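Side-chain contact in protein yjcS (Bacillus subtilis, PDB 1Q8B), which is of unknown function but belongs to the antibiotic biosynthesis monooxygenase family of dimeric alpha/beta-barrel proteins, and so may be an enzyme: residues I77-K81 against K82-D86. Sequence-based numbering, arbitrary orientation.
Sequences IHFTK and KHTID
The carbonyl oxygen of His78 takes two hydrogen bonds from opposite faces of its plane. Thr84 OG1 donates to His78 O at 2.7 Å, standing 35° out of the carbonyl plane, and Lys81 N reaches the same oxygen at 3.3 Å from the other face. The buried threonine thus ties the end of helix 72-78 to the first turn of helix 82-88. With chi1 at -59°, Thr84 OG1 lies beside its own backbone N and faces His78 O, which leaves CG2 opposite that N and over one face of the His78 imidazole, a CH-pi contact with Thr84 CG2 4.0 Å from the ring centroid; the same methyl meets Phe79 CD2 at 3.8 Å, approaching that ring obliquely. A second CH-pi contact forms where Lys81 and His83 run side by side: Lys81 CB sits over one face of the His83 ring, offset toward its rim, 3.7 Å from the centroid. Lys81, the N-cap residue, starts the new helix through its carbonyl: Ile85 N donates to Lys81 O at 3.1 Å, nearly straight at 172°. Lys81 NZ hydrogen-bonds to the Val95 carbonyl of the second subunit, so this turn also belongs to the dimer interface. One carboxylate oxygen, Glu45 OE1, accepts from or bonds to both His78 ND1 and His83 NE2, and so fixes the rotation of two imidazoles that come from the end of one helix and the start of the next.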
ATOM      1  N   ILE A  77       0.872   3.711   1.254  1.00 20.22           N
ATOM      2  CA  ILE A  77       1.315   2.833   2.342  1.00 20.00           C
ATOM      3  C   ILE A  77       0.116   2.028   2.840  1.00 19.73           C
ATOM      4  O   ILE A  77       0.227   0.835   3.133  1.00 19.28           O
ATOM      5  CB  ILE A  77       1.920   3.648   3.511  1.00 19.88           C
ATOM      6  CG1 ILE A  77       3.325   4.122   3.136  1.00 20.62           C
ATOM      7  CG2 ILE A  77       1.975   2.805   4.771  1.00 20.05           C
ATOM      8  CD1 ILE A  77       3.942   5.072   4.127  1.00 20.50           C
ATOM      9  N   HIS A  78      -1.029   2.697   2.928  1.00 19.00           N
ATOM     10  CA  HIS A  78      -2.273   2.072   3.353  1.00 18.61           C
ATOM     11  C   HIS A  78      -2.580   0.812   2.541  1.00 18.91           C
ATOM     12  O   HIS A  78      -3.002  -0.204   3.098  1.00 18.82           O
ATOM     13  CB  HIS A  78      -3.423   3.072   3.193  1.00 18.53           C
ATOM     14  CG  HIS A  78      -4.792   2.459   3.268  1.00 17.38           C
ATOM     15  ND1 HIS A  78      -5.246   1.771   4.373  1.00 17.52           N
ATOM     16  CD2 HIS A  78      -5.817   2.467   2.384  1.00 16.90           C
ATOM     17  CE1 HIS A  78      -6.492   1.383   4.166  1.00 16.90           C
ATOM     18  NE2 HIS A  78      -6.863   1.793   2.966  1.00 16.93           N
ATOM     19  N   PHE A  79      -2.373   0.875   1.228  1.00 18.83           N
ATOM     20  CA  PHE A  79      -2.669  -0.271   0.383  1.00 19.77           C
ATOM     21  C   PHE A  79      -1.635  -1.382   0.416  1.00 20.47           C
ATOM     22  O   PHE A  79      -1.807  -2.396  -0.259  1.00 21.07           O
ATOM     23  CB  PHE A  79      -2.920   0.170  -1.061  1.00 20.22           C
ATOM     24  CG  PHE A  79      -4.174   0.963  -1.225  1.00 20.28           C
ATOM     25  CD1 PHE A  79      -4.130   2.347  -1.319  1.00 20.74           C
ATOM     26  CD2 PHE A  79      -5.413   0.331  -1.212  1.00 21.41           C
ATOM     27  CE1 PHE A  79      -5.306   3.093  -1.394  1.00 20.96           C
ATOM     28  CE2 PHE A  79      -6.597   1.071  -1.286  1.00 21.16           C
ATOM     29  CZ  PHE A  79      -6.538   2.453  -1.376  1.00 20.61           C
ATOM     30  N   THR A  80      -0.566  -1.201   1.191  1.00 20.11           N
ATOM     31  CA  THR A  80       0.446  -2.245   1.315  1.00 19.88           C
ATOM     32  C   THR A  80       0.187  -3.017   2.609  1.00 20.20           C
ATOM     33  O   THR A  80       0.688  -4.124   2.793  1.00 20.31           O
ATOM     34  CB  THR A  80       1.875  -1.674   1.368  1.00 19.77           C
ATOM     35  OG1 THR A  80       2.082  -1.013   2.622  1.00 19.59           O
ATOM     36  CG2 THR A  80       2.107  -0.697   0.231  1.00 19.89           C
ATOM     37  N   LYS A  81      -0.603  -2.426   3.502  1.00 20.41           N
ATOM     38  CA  LYS A  81      -0.932  -3.055   4.778  1.00 21.03           C
ATOM     39  C   LYS A  81      -1.718  -4.334   4.536  1.00 22.04           C
ATOM     40  O   LYS A  81      -2.550  -4.395   3.631  1.00 22.63           O
ATOM     41  CB  LYS A  81      -1.781  -2.116   5.632  1.00 20.56           C
ATOM     42  CG  LYS A  81      -1.175  -0.749   5.871  1.00 20.21           C
ATOM     43  CD  LYS A  81       0.113  -0.842   6.646  1.00 18.96           C
ATOM     44  CE  LYS A  81       0.580   0.538   7.047  1.00 19.18           C
ATOM     45  NZ  LYS A  81       1.879   0.484   7.778  1.00 19.43           N
ATOM     46  N   LYS A  82      -1.463  -5.353   5.349  1.00 22.92           N
ATOM     47  CA  LYS A  82      -2.156  -6.622   5.201  1.00 23.54           C
ATOM     48  C   LYS A  82      -3.651  -6.512   5.494  1.00 23.17           C
ATOM     49  O   LYS A  82      -4.452  -7.191   4.858  1.00 23.45           O
ATOM     50  CB  LYS A  82      -1.546  -7.682   6.120  1.00 25.52           C
ATOM     51  CG  LYS A  82      -2.292  -9.006   6.054  1.00 27.62           C
ATOM     52  CD  LYS A  82      -1.842 -10.000   7.112  1.00 29.43           C
ATOM     53  CE  LYS A  82      -2.623 -11.302   6.967  1.00 29.84           C
ATOM     54  NZ  LYS A  82      -2.433 -11.862   5.588  1.00 31.55           N
ATOM     55  N   HIS A  83      -4.032  -5.671   6.455  1.00 22.89           N
ATOM     56  CA  HIS A  83      -5.451  -5.528   6.782  1.00 22.24           C
ATOM     57  C   HIS A  83      -6.225  -4.933   5.614  1.00 21.97           C
ATOM     58  O   HIS A  83      -7.415  -5.199   5.442  1.00 22.48           O
ATOM     59  CB  HIS A  83      -5.669  -4.691   8.062  1.00 21.95           C
ATOM     60  CG  HIS A  83      -5.038  -3.331   8.037  1.00 22.27           C
ATOM     61  ND1 HIS A  83      -3.977  -2.991   8.850  1.00 21.26           N
ATOM     62  CD2 HIS A  83      -5.344  -2.215   7.334  1.00 22.11           C
ATOM     63  CE1 HIS A  83      -3.657  -1.725   8.649  1.00 21.34           C
ATOM     64  NE2 HIS A  83      -4.472  -1.232   7.734  1.00 21.57           N
ATOM     65  N   THR A  84      -5.541  -4.140   4.798  1.00 21.41           N
ATOM     66  CA  THR A  84      -6.174  -3.546   3.635  1.00 20.67           C
ATOM     67  C   THR A  84      -6.277  -4.602   2.539  1.00 21.07           C
ATOM     68  O   THR A  84      -7.347  -4.822   1.978  1.00 21.30           O
ATOM     69  CB  THR A  84      -5.361  -2.364   3.112  1.00 19.83           C
ATOM     70  OG1 THR A  84      -5.240  -1.381   4.145  1.00 19.73           O
ATOM     71  CG2 THR A  84      -6.045  -1.742   1.913  1.00 19.63           C
ATOM     72  N   ILE A  85      -5.166  -5.271   2.250  1.00 21.71           N
ATOM     73  CA  ILE A  85      -5.141  -6.300   1.214  1.00 22.17           C
ATOM     74  C   ILE A  85      -6.114  -7.446   1.511  1.00 22.80           C
ATOM     75  O   ILE A  85      -6.691  -8.031   0.591  1.00 23.18           O
ATOM     76  CB  ILE A  85      -3.711  -6.857   1.036  1.00 21.82           C
ATOM     77  CG1 ILE A  85      -2.791  -5.745   0.531  1.00 21.84           C
ATOM     78  CG2 ILE A  85      -3.714  -8.017   0.058  1.00 22.15           C
ATOM     79  CD1 ILE A  85      -1.317  -6.104   0.555  1.00 21.99           C
ATOM     80  N   ASP A  86      -6.305  -7.763   2.790  1.00 23.30           N
ATOM     81  CA  ASP A  86      -7.228  -8.828   3.177  1.00 24.13           C
ATOM     82  C   ASP A  86      -8.647  -8.552   2.670  1.00 24.38           C
ATOM     83  O   ASP A  86      -9.322  -9.449   2.170  1.00 24.64           O
ATOM     84  CB  ASP A  86      -7.250  -8.981   4.700  1.00 25.59           C
ATOM     85  CG  ASP A  86      -6.075  -9.788   5.228  1.00 26.93           C
ATOM     86  OD1 ASP A  86      -5.874  -9.802   6.464  1.00 27.04           O
ATOM     87  OD2 ASP A  86      -5.364 -10.417   4.409  1.00 28.27           O
TER